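PDB 5DLK: TqaA, which is a fungal nonribosomal peptide synthetase whose terminal condensation-like domain, the part described here, probably closes the peptide product into a macrocycle. Local coordinates for residues Q56-F61 / P109-L114; D237-A242 / P332-F337; A289-F294 / V304-T309; E367-F372 / P379-L384. One frame throughout, in Å; residues are numbered along the deposited sequence.

Contact 1 (Q56-F61 / P109-L114)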
# COMPACT_ATOMS: atom_id res chain seq x y z
N GLN A 56 6.39 -8.69 5.53
CA GLN A 56 7.36 -8.22 4.58
C GLN A 56 6.85 -6.98 3.85
O GLN A 56 7.62 -6.05 3.60
CB GLN A 56 7.69 -9.33 3.55
CG GLN A 56 8.85 -8.99 2.66
CD GLN A 56 9.34 -10.21 1.88
OE1 GLN A 56 8.80 -11.29 2.04
NE2 GLN A 56 10.33 -10.02 1.03
N ALA A 57 5.56 -6.96 3.53
CA ALA A 57 5.00 -5.80 2.82
C ALA A 57 5.00 -4.55 3.72
O ALA A 57 5.33 -3.45 3.28
CB ALA A 57 3.58 -6.11 2.33
N GLN A 58 4.63 -4.73 4.98
CA GLN A 58 4.76 -3.61 5.93
C GLN A 58 6.18 -3.07 5.96
O GLN A 58 6.39 -1.85 5.94
CB GLN A 58 4.36 -4.06 7.34
CG GLN A 58 2.86 -4.14 7.52
CD GLN A 58 2.52 -4.52 8.94
OE1 GLN A 58 2.92 -5.58 9.42
NE2 GLN A 58 1.80 -3.63 9.65
N HIS A 59 7.14 -3.98 6.02
CA HIS A 59 8.56 -3.61 6.03
C HIS A 59 9.01 -2.90 4.75
O HIS A 59 9.86 -2.01 4.79
CB HIS A 59 9.41 -4.86 6.25
CG HIS A 59 10.76 -4.58 6.83
ND1 HIS A 59 11.78 -5.51 6.83
CD2 HIS A 59 11.26 -3.47 7.44
CE1 HIS A 59 12.84 -4.99 7.42
NE2 HIS A 59 12.56 -3.76 7.79
N VAL A 60 8.46 -3.31 3.61
CA VAL A 60 8.74 -2.61 2.35
C VAL A 60 8.45 -1.13 2.51
O VAL A 60 9.27 -0.27 2.17
CB VAL A 60 7.90 -3.18 1.18
CG1 VAL A 60 7.86 -2.20 -0.01
CG2 VAL A 60 8.45 -4.52 0.75
N PHE A 61 7.26 -0.83 3.02
CA PHE A 61 6.86 0.57 3.14
C PHE A 61 7.69 1.31 4.19
O PHE A 61 8.04 2.47 3.99
CB PHE A 61 5.37 0.66 3.46
CG PHE A 61 4.49 0.38 2.29
CD1 PHE A 61 4.62 1.12 1.12
CD2 PHE A 61 3.54 -0.64 2.33
CE1 PHE A 61 3.83 0.86 0.01
CE2 PHE A 61 2.72 -0.90 1.22
CZ PHE A 61 2.88 -0.15 0.05
N PRO A 109 11.47 -6.56 11.85
CA PRO A 109 10.48 -5.70 12.49
C PRO A 109 9.30 -6.41 13.15
O PRO A 109 8.77 -7.40 12.65
CB PRO A 109 10.00 -4.83 11.33
CG PRO A 109 10.10 -5.70 10.12
CD PRO A 109 11.27 -6.61 10.38
N ILE A 110 8.88 -5.88 14.29
CA ILE A 110 7.74 -6.42 15.01
C ILE A 110 6.77 -5.30 15.27
O ILE A 110 7.17 -4.13 15.29
CB ILE A 110 8.16 -7.04 16.35
CG1 ILE A 110 8.96 -6.03 17.16
CG2 ILE A 110 9.02 -8.27 16.11
CD1 ILE A 110 9.27 -6.47 18.59
N GLN A 111 5.51 -5.63 15.45
CA GLN A 111 4.56 -4.58 15.80
C GLN A 111 3.97 -4.84 17.20
O GLN A 111 3.59 -5.95 17.55
CB GLN A 111 3.48 -4.45 14.72
CG GLN A 111 2.66 -5.66 14.45
CD GLN A 111 1.99 -5.64 13.07
OE1 GLN A 111 1.36 -4.66 12.66
NE2 GLN A 111 2.08 -6.76 12.36
N LEU A 112 3.97 -3.79 18.02
CA LEU A 112 3.40 -3.82 19.36
C LEU A 112 2.04 -3.15 19.30
O LEU A 112 1.95 -1.96 19.03
CB LEU A 112 4.31 -3.12 20.37
CG LEU A 112 5.62 -3.79 20.79
CD1 LEU A 112 6.68 -3.75 19.69
CD2 LEU A 112 6.16 -3.15 22.06
N VAL A 113 0.99 -3.93 19.52
CA VAL A 113 -0.35 -3.39 19.56
C VAL A 113 -0.59 -2.87 20.98
O VAL A 113 -0.52 -3.63 21.93
CB VAL A 113 -1.41 -4.43 19.20
CG1 VAL A 113 -2.79 -3.78 19.14
CG2 VAL A 113 -1.07 -5.11 17.86
N LEU A 114 -0.85 -1.58 21.10
CA LEU A 114 -1.10 -0.96 22.40
C LEU A 114 -2.59 -0.85 22.69
O LEU A 114 -3.42 -0.74 21.79
CB LEU A 114 -0.47 0.43 22.45
CG LEU A 114 1.04 0.49 22.20
CD1 LEU A 114 1.59 1.91 22.47
CD2 LEU A 114 1.78 -0.56 23.02

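Contact 2 (D237-A242 / P332-F337)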
# COMPACT_ATOMS: atom_id res chain seq x y z
N ASP A 237 7.75 -23.15 -11.75
CA ASP A 237 8.61 -24.22 -12.21
C ASP A 237 9.23 -23.90 -13.58
O ASP A 237 8.51 -23.65 -14.55
CB ASP A 237 7.83 -25.52 -12.29
CG ASP A 237 8.65 -26.66 -12.83
OD1 ASP A 237 9.73 -26.92 -12.26
OD2 ASP A 237 8.23 -27.28 -13.83
N GLY A 238 10.56 -23.91 -13.63
CA GLY A 238 11.29 -23.58 -14.84
C GLY A 238 11.48 -22.09 -15.10
O GLY A 238 12.10 -21.71 -16.09
N ALA A 239 10.94 -21.23 -14.24
CA ALA A 239 11.06 -19.79 -14.48
C ALA A 239 12.47 -19.29 -14.17
O ALA A 239 13.12 -19.80 -13.26
CB ALA A 239 10.02 -19.01 -13.66
N LYS A 240 12.93 -18.30 -14.92
CA LYS A 240 14.13 -17.54 -14.56
C LYS A 240 13.71 -16.09 -14.55
O LYS A 240 13.22 -15.58 -15.56
CB LYS A 240 15.30 -17.73 -15.55
CG LYS A 240 15.90 -19.12 -15.64
CD LYS A 240 16.87 -19.25 -16.84
CE LYS A 240 18.21 -18.51 -16.63
NZ LYS A 240 19.00 -19.09 -15.51
N MET A 241 13.91 -15.42 -13.44
CA MET A 241 13.58 -14.01 -13.37
C MET A 241 14.80 -13.17 -13.73
O MET A 241 15.88 -13.35 -13.16
CB MET A 241 13.06 -13.65 -11.97
CG MET A 241 12.62 -12.22 -11.85
SD MET A 241 11.70 -11.97 -10.31
CE MET A 241 13.03 -12.07 -9.11
N ALA A 242 14.63 -12.25 -14.68
CA ALA A 242 15.72 -11.34 -15.04
C ALA A 242 16.15 -10.47 -13.85
O ALA A 242 15.37 -10.21 -12.94
CB ALA A 242 15.31 -10.46 -16.21
N PRO A 332 5.31 -12.52 -7.44
CA PRO A 332 5.69 -12.74 -8.84
C PRO A 332 4.51 -12.96 -9.77
O PRO A 332 3.55 -13.67 -9.45
CB PRO A 332 6.54 -14.04 -8.78
CG PRO A 332 6.77 -14.29 -7.31
CD PRO A 332 5.63 -13.70 -6.61
N LEU A 333 4.60 -12.34 -10.94
CA LEU A 333 3.68 -12.57 -12.02
C LEU A 333 4.51 -13.13 -13.15
O LEU A 333 5.50 -12.51 -13.57
CB LEU A 333 2.99 -11.26 -12.45
CG LEU A 333 2.02 -11.44 -13.63
CD1 LEU A 333 0.89 -12.40 -13.24
CD2 LEU A 333 1.48 -10.06 -14.03
N ARG A 334 4.14 -14.31 -13.63
CA ARG A 334 4.85 -14.96 -14.72
C ARG A 334 4.02 -14.93 -15.99
O ARG A 334 2.84 -15.30 -15.97
CB ARG A 334 5.17 -16.42 -14.35
CG ARG A 334 5.94 -17.16 -15.44
CD ARG A 334 6.19 -18.60 -15.01
NE ARG A 334 7.08 -19.28 -15.95
CZ ARG A 334 7.48 -20.54 -15.79
NH1 ARG A 334 7.06 -21.23 -14.74
NH2 ARG A 334 8.30 -21.10 -16.68
N VAL A 335 4.64 -14.51 -17.09
CA VAL A 335 3.96 -14.49 -18.38
C VAL A 335 4.81 -15.28 -19.37
O VAL A 335 5.98 -14.95 -19.60
CB VAL A 335 3.72 -13.05 -18.88
CG1 VAL A 335 3.05 -13.04 -20.26
CG2 VAL A 335 2.88 -12.30 -17.85
N THR A 336 4.20 -16.30 -19.96
CA THR A 336 4.94 -17.20 -20.84
C THR A 336 4.33 -17.15 -22.22
O THR A 336 3.15 -17.52 -22.40
CB THR A 336 4.92 -18.64 -20.33
OG1 THR A 336 3.63 -19.19 -20.58
CG2 THR A 336 5.22 -18.69 -18.85
N PHE A 337 5.14 -16.74 -23.19
CA PHE A 337 4.72 -16.61 -24.58
C PHE A 337 5.01 -17.89 -25.34
O PHE A 337 6.04 -18.51 -25.12
CB PHE A 337 5.47 -15.48 -25.26
CG PHE A 337 5.27 -14.13 -24.62
CD1 PHE A 337 5.97 -13.77 -23.47
CD2 PHE A 337 4.42 -13.20 -25.21
CE1 PHE A 337 5.80 -12.52 -22.90
CE2 PHE A 337 4.24 -11.95 -24.65
CZ PHE A 337 4.94 -11.61 -23.48

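Contact 3 (A289-F294 / V304-T309)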
# COMPACT_ATOMS: atom_id res chain seq x y z
N ALA A 289 -0.04 -6.97 -19.18
CA ALA A 289 0.30 -7.60 -20.46
C ALA A 289 1.22 -6.70 -21.26
O ALA A 289 2.16 -7.18 -21.90
CB ALA A 289 -0.94 -7.91 -21.27
N ALA A 290 0.96 -5.39 -21.23
CA ALA A 290 1.82 -4.46 -21.95
C ALA A 290 3.24 -4.51 -21.39
O ALA A 290 4.24 -4.49 -22.13
CB ALA A 290 1.24 -3.02 -21.87
N THR A 291 3.34 -4.55 -20.07
CA THR A 291 4.63 -4.63 -19.40
C THR A 291 5.35 -5.94 -19.77
O THR A 291 6.57 -5.94 -19.99
CB THR A 291 4.44 -4.54 -17.87
OG1 THR A 291 3.84 -3.27 -17.57
CG2 THR A 291 5.80 -4.63 -17.16
N ALA A 292 4.60 -7.03 -19.86
CA ALA A 292 5.22 -8.32 -20.22
C ALA A 292 5.78 -8.30 -21.63
O ALA A 292 6.87 -8.83 -21.87
CB ALA A 292 4.21 -9.46 -20.09
N LEU A 293 5.05 -7.69 -22.55
CA LEU A 293 5.53 -7.62 -23.93
C LEU A 293 6.79 -6.76 -24.00
O LEU A 293 7.75 -7.10 -24.72
CB LEU A 293 4.46 -7.07 -24.87
CG LEU A 293 4.91 -7.07 -26.33
CD1 LEU A 293 5.22 -8.49 -26.81
CD2 LEU A 293 3.85 -6.42 -27.19
N PHE A 294 6.77 -5.63 -23.30
CA PHE A 294 7.92 -4.73 -23.21
C PHE A 294 9.14 -5.51 -22.73
O PHE A 294 10.24 -5.43 -23.33
CB PHE A 294 7.61 -3.55 -22.26
CG PHE A 294 8.79 -2.64 -22.00
CD1 PHE A 294 9.04 -1.57 -22.82
CD2 PHE A 294 9.62 -2.87 -20.91
CE1 PHE A 294 10.14 -0.71 -22.56
CE2 PHE A 294 10.71 -2.04 -20.65
CZ PHE A 294 10.96 -0.96 -21.49
N VAL A 304 8.78 -14.41 -18.93
CA VAL A 304 9.25 -13.31 -18.09
C VAL A 304 8.57 -13.35 -16.72
O VAL A 304 7.42 -13.80 -16.60
CB VAL A 304 9.04 -11.93 -18.75
CG1 VAL A 304 9.81 -11.84 -20.08
CG2 VAL A 304 7.56 -11.66 -18.94
N VAL A 305 9.29 -12.93 -15.69
CA VAL A 305 8.72 -12.85 -14.36
C VAL A 305 8.99 -11.46 -13.82
O VAL A 305 10.12 -11.00 -13.87
CB VAL A 305 9.30 -13.91 -13.38
CG1 VAL A 305 8.65 -13.75 -11.99
CG2 VAL A 305 9.05 -15.33 -13.92
N PHE A 306 7.95 -10.78 -13.36
CA PHE A 306 8.18 -9.48 -12.70
C PHE A 306 7.22 -9.37 -11.51
O PHE A 306 6.37 -10.23 -11.31
CB PHE A 306 8.01 -8.31 -13.70
CG PHE A 306 6.71 -8.32 -14.48
CD1 PHE A 306 6.56 -9.10 -15.62
CD2 PHE A 306 5.63 -7.56 -14.05
CE1 PHE A 306 5.36 -9.10 -16.34
CE2 PHE A 306 4.42 -7.56 -14.75
CZ PHE A 306 4.28 -8.34 -15.90
N GLY A 307 7.37 -8.34 -10.70
CA GLY A 307 6.51 -8.25 -9.53
C GLY A 307 5.24 -7.48 -9.82
O GLY A 307 5.20 -6.65 -10.74
N HIS A 308 4.17 -7.79 -9.08
CA HIS A 308 2.99 -6.94 -9.14
C HIS A 308 2.29 -6.93 -7.79
O HIS A 308 2.51 -7.80 -6.96
CB HIS A 308 2.03 -7.36 -10.28
CG HIS A 308 1.17 -8.55 -9.97
ND1 HIS A 308 -0.17 -8.60 -10.30
CD2 HIS A 308 1.46 -9.74 -9.40
CE1 HIS A 308 -0.67 -9.77 -9.93
NE2 HIS A 308 0.30 -10.48 -9.38
N THR A 309 1.49 -5.89 -7.57
CA THR A 309 0.77 -5.71 -6.32
C THR A 309 -0.60 -6.38 -6.37
O THR A 309 -1.36 -6.19 -7.32
CB THR A 309 0.57 -4.21 -6.01
OG1 THR A 309 1.84 -3.56 -6.06
CG2 THR A 309 -0.05 -4.04 -4.64

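Contact 4 (E367-F372 / P379-L384). With EDO (1,2-ethanediol), chain H.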
# COMPACT_ATOMS: atom_id res chain seq x y z
N GLU A 367 4.00 -14.63 2.52
CA GLU A 367 5.22 -13.81 2.44
C GLU A 367 6.07 -14.12 1.22
O GLU A 367 6.33 -15.29 0.95
CB GLU A 367 6.08 -14.01 3.69
CG GLU A 367 5.37 -13.64 4.98
CD GLU A 367 5.22 -12.13 5.13
OE1 GLU A 367 6.21 -11.48 5.53
OE2 GLU A 367 4.13 -11.61 4.85
N LEU A 368 6.52 -13.10 0.50
CA LEU A 368 7.37 -13.31 -0.69
C LEU A 368 8.61 -14.15 -0.38
O LEU A 368 8.95 -15.07 -1.13
CB LEU A 368 7.80 -11.97 -1.28
CG LEU A 368 8.62 -12.03 -2.58
CD1 LEU A 368 7.79 -12.69 -3.71
CD2 LEU A 368 9.11 -10.65 -2.98
N ARG A 369 9.30 -13.84 0.73
CA ARG A 369 10.48 -14.61 1.09
C ARG A 369 10.14 -16.08 1.39
O ARG A 369 11.00 -16.94 1.25
CB ARG A 369 11.22 -13.97 2.29
CG ARG A 369 10.45 -13.90 3.60
CD ARG A 369 11.38 -13.48 4.75
NE ARG A 369 12.18 -12.27 4.47
CZ ARG A 369 11.79 -11.02 4.77
NH1 ARG A 369 10.62 -10.81 5.35
NH2 ARG A 369 12.58 -9.99 4.49
N ASP A 370 8.90 -16.35 1.79
CA ASP A 370 8.45 -17.73 2.00
C ASP A 370 8.17 -18.40 0.66
O ASP A 370 8.45 -19.58 0.48
CB ASP A 370 7.20 -17.81 2.88
CG ASP A 370 7.48 -17.45 4.33
OD1 ASP A 370 8.67 -17.32 4.70
OD2 ASP A 370 6.50 -17.32 5.09
N ILE A 371 7.59 -17.66 -0.27
CA ILE A 371 7.46 -18.20 -1.64
C ILE A 371 8.82 -18.63 -2.17
O ILE A 371 8.98 -19.76 -2.67
CB ILE A 371 6.83 -17.18 -2.61
CG1 ILE A 371 5.38 -16.90 -2.22
CG2 ILE A 371 6.89 -17.72 -4.08
CD1 ILE A 371 4.73 -15.76 -3.05
N PHE A 372 9.80 -17.74 -2.06
CA PHE A 372 11.11 -18.03 -2.62
C PHE A 372 11.80 -19.17 -1.83
O PHE A 372 12.37 -20.08 -2.43
CB PHE A 372 11.99 -16.77 -2.66
CG PHE A 372 11.55 -15.75 -3.70
CD1 PHE A 372 10.75 -16.13 -4.77
CD2 PHE A 372 11.91 -14.41 -3.58
CE1 PHE A 372 10.34 -15.19 -5.70
CE2 PHE A 372 11.50 -13.48 -4.52
CZ PHE A 372 10.70 -13.88 -5.58
N PRO A 379 17.38 -17.47 -3.85
CA PRO A 379 17.63 -16.94 -2.51
C PRO A 379 16.36 -16.35 -1.92
O PRO A 379 15.62 -15.68 -2.64
CB PRO A 379 18.69 -15.86 -2.74
CG PRO A 379 19.39 -16.28 -4.00
CD PRO A 379 18.34 -16.96 -4.85
N ALA A 380 16.09 -16.61 -0.65
CA ALA A 380 14.85 -16.16 -0.02
C ALA A 380 14.70 -14.63 -0.07
O ALA A 380 13.58 -14.11 -0.18
CB ALA A 380 14.76 -16.65 1.42
N GLU A 381 15.82 -13.92 -0.01
CA GLU A 381 15.80 -12.46 0.06
C GLU A 381 15.89 -11.82 -1.32
O GLU A 381 16.14 -10.62 -1.44
CB GLU A 381 16.93 -11.95 0.94
CG GLU A 381 16.78 -12.40 2.41
CD GLU A 381 15.43 -12.01 3.00
OE1 GLU A 381 15.07 -10.81 2.95
OE2 GLU A 381 14.72 -12.89 3.51
N THR A 382 15.69 -12.63 -2.36
CA THR A 382 15.61 -12.12 -3.73
C THR A 382 14.58 -11.00 -3.82
O THR A 382 13.43 -11.21 -3.45
CB THR A 382 15.22 -13.22 -4.72
OG1 THR A 382 16.29 -14.17 -4.83
CG2 THR A 382 14.88 -12.63 -6.10
N PRO A 383 14.99 -9.82 -4.31
CA PRO A 383 14.02 -8.73 -4.41
C PRO A 383 13.31 -8.73 -5.76
O PRO A 383 13.84 -9.27 -6.75
CB PRO A 383 14.88 -7.49 -4.27
CG PRO A 383 16.15 -7.88 -4.97
CD PRO A 383 16.34 -9.37 -4.70
N LEU A 384 12.11 -8.16 -5.79
CA LEU A 384 11.49 -7.84 -7.09
C LEU A 384 12.08 -6.54 -7.61
O LEU A 384 12.11 -5.54 -6.88
CB LEU A 384 9.97 -7.73 -6.95
CG LEU A 384 9.32 -9.01 -6.46
CD1 LEU A 384 7.88 -8.74 -6.01
CD2 LEU A 384 9.31 -10.04 -7.58
C1 EDO H . 10.29 -6.12 -3.17
O1 EDO H . 11.17 -7.23 -3.28
C2 EDO H . 8.92 -6.62 -2.74
O2 EDO H . 8.96 -7.26 -1.46

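Contact 1 (Q56-F61 / P109-L114)
Helix 56-63 of this condensation-type domain meets strand 108-115, the middle strand of a three-stranded antiparallel sheet, through two unlike side-chain pairs, Gln-58 with Gln-111 and His-59 with Pro-109. In the first, NE2 of Gln-58 donates to OE1 of Gln-111 over 3.2 Å, nearly straight at 166°. The acceptor lies in the amide plane of Gln-58, but the donor stands above the carbonyl plane of Gln-111, and the two amide planes are 43° apart. Each amide also grips the backbone: OE1 of Gln-58 accepts from the N-H of Thr-55, its NE2 also bonds the carbonyl of Ser-179, and NE2 of Gln-111 is held by the carbonyl of Pro-53. In the second pair, His-59 swings CG away from its backbone N (chi1 -156°), which lays one ring face against Pro-109, whose CG sits 3.6 Å from the His-59 ring centroid in a CH-pi contact. A leucine at Gln-58 would probably leave OE1 of Gln-111 and the backbone groups of Thr-55 and Ser-179 without this mate. Bonded to each other and to backbone groups, the two buried amides are probably fixed in rotation, and the helix is tied to the sheet by polar and apolar contacts.

Contact 2 (D237-A242 / P332-F337)
With CG turned opposite its backbone N (chi1 -179°) and the chain extended from CG to NE, Arg-334 carries its guanidinium across to the loop 237-242. There NH1 of Arg-334 donates to the backbone O of Asp-237 over 2.8 Å, at 158°, and the acceptor lies close to the guanidinium plane, at its edge. The donor stands well above the plane of that peptide. A second, weak bond from NH2 of Arg-334 to the same Asp-237 O measures 3.3 Å. Over one face of the guanidinium rests the methyl of Ala-239, with CB 3.7 Å from CZ of Arg-334. The arginine projects from strand 329-336, an outermost strand of a mixed six-stranded sheet, and so fastens the loop that follows helix 227-235 where it crosses the strand, its Ala-239 also touching Val-305 of the next strand. Its grip is shared: NH2 forms a salt bridge with Asp-303 on the adjoining strand, and NH1 also reaches the carbonyl of Tyr-235. A methionine in place of Arg-334 is likely to leave Asp-303 without its charged mate and the carbonyls of Asp-237 and Tyr-235 without this donor. Gly-238, next to the gripped carbonyl, takes a positive phi of 82°.

Contact 3 (A289-F294 / V304-T309)
Phe-306 and Ala-292 bury the most surface where helix 283-299 lies against strand 303-310, and Thr-291 completes the trio. The phenylalanine has its CG wedged between the backbone N and the carbonyl carbon (chi1 52°), a position that stands the ring up from the strand toward the helix. Over one face of that ring comes the methyl of Thr-291: its CG2 lies 4.2 Å from the Phe-306 centroid, 17° off the ring normal and displaced toward the rim, a CH-pi contact. The threonine can offer its methyl because OG1 is turned back to the carbonyl of Val-287, one helical turn earlier. Ala-292 meets the same ring at another point, its CB 3.9 Å from CE1 of Phe-306, and that CB also lies 4.2 Å from CG2 of Val-304 two residues earlier on the strand. The segment axes approach to 9.1 Å and their directions differ by 129°. In the fold, the helix belongs to a beta-alpha-beta crossover that leaves strand 265-272 and returns as the parallel strand 303-310, passing over three strands of the six-stranded sheet. Leu-333 and Val-388, on the strands flanking 303-310, also touch Phe-306. The interface is apolar and rests on shape: a small alanine lets the helix come close, one aromatic ring meets both Thr-291 and Ala-292, and the one hydroxyl among the touching residues is spent within its own helix.

Contact 4 (E367-F372 / P379-L384)
Leu-368, directly after the N-cap residue Glu-367, opens the contact with CD2 lying 3.8 Å from CD1 of Leu-384. Next, Arg-369 meets Glu-381 side-on: NE donates to OE2 over 2.8 Å and NH2 to OE1 over 3.0 Å, each bond at 167°. Guanidinium and carboxylate are only 14° from coplanar, and both oxygens use their syn lone pairs, so the salt bridge is a two-pronged one that holds the two groups nearly coplanar. A bend at chi3 (51°) brings the arginine head round to the carboxylate, while CA of Arg-369 makes a C-H...O contact of 3.4 Å to O of Ala-380. The partner segment begins with a type I beta turn, Pro-379 to Thr-382, in the loop joining helix 368-375 to strand 386-390. Both N and OG1 of Thr-382 bond to O of Pro-379 from the same face of its plane, OG1 at 2.7 Å. One turn on along the helix, Phe-372 presents its ring edge to this loop. CE2 of Phe-372 lies 3.2 Å from O of Thr-382, and the threonine CB packs alongside. Beyond the turn, N of Leu-384 donates to O1 of a 1,2-ethanediol over 2.8 Å, a molecule probably from the crystallisation liquor.

Contacts 2 and 3, with centres about 9 Å apart, share one sheet: their strands are antiparallel neighbours, and N of Leu-333 lies 2.8 Å from O of Phe-306, a probable hydrogen bond. Contact 4 packs against both, through CE of Met-241 on CG2 of Thr-382 (3.6 Å) and through Leu-384 on Gly-307. Contact 1 stands apart, yet Gln-56 reaches contact 4 with two probable hydrogen bonds, N to OE1 of Glu-367 at 2.8 Å and OE1 to N of Arg-369 at 2.9 Å. Tyr-357, which binds phosphopantetheine in another structure of this protein, has its side chain about 10 Å from that of Arg-334 and about 9 Å from that of Phe-306.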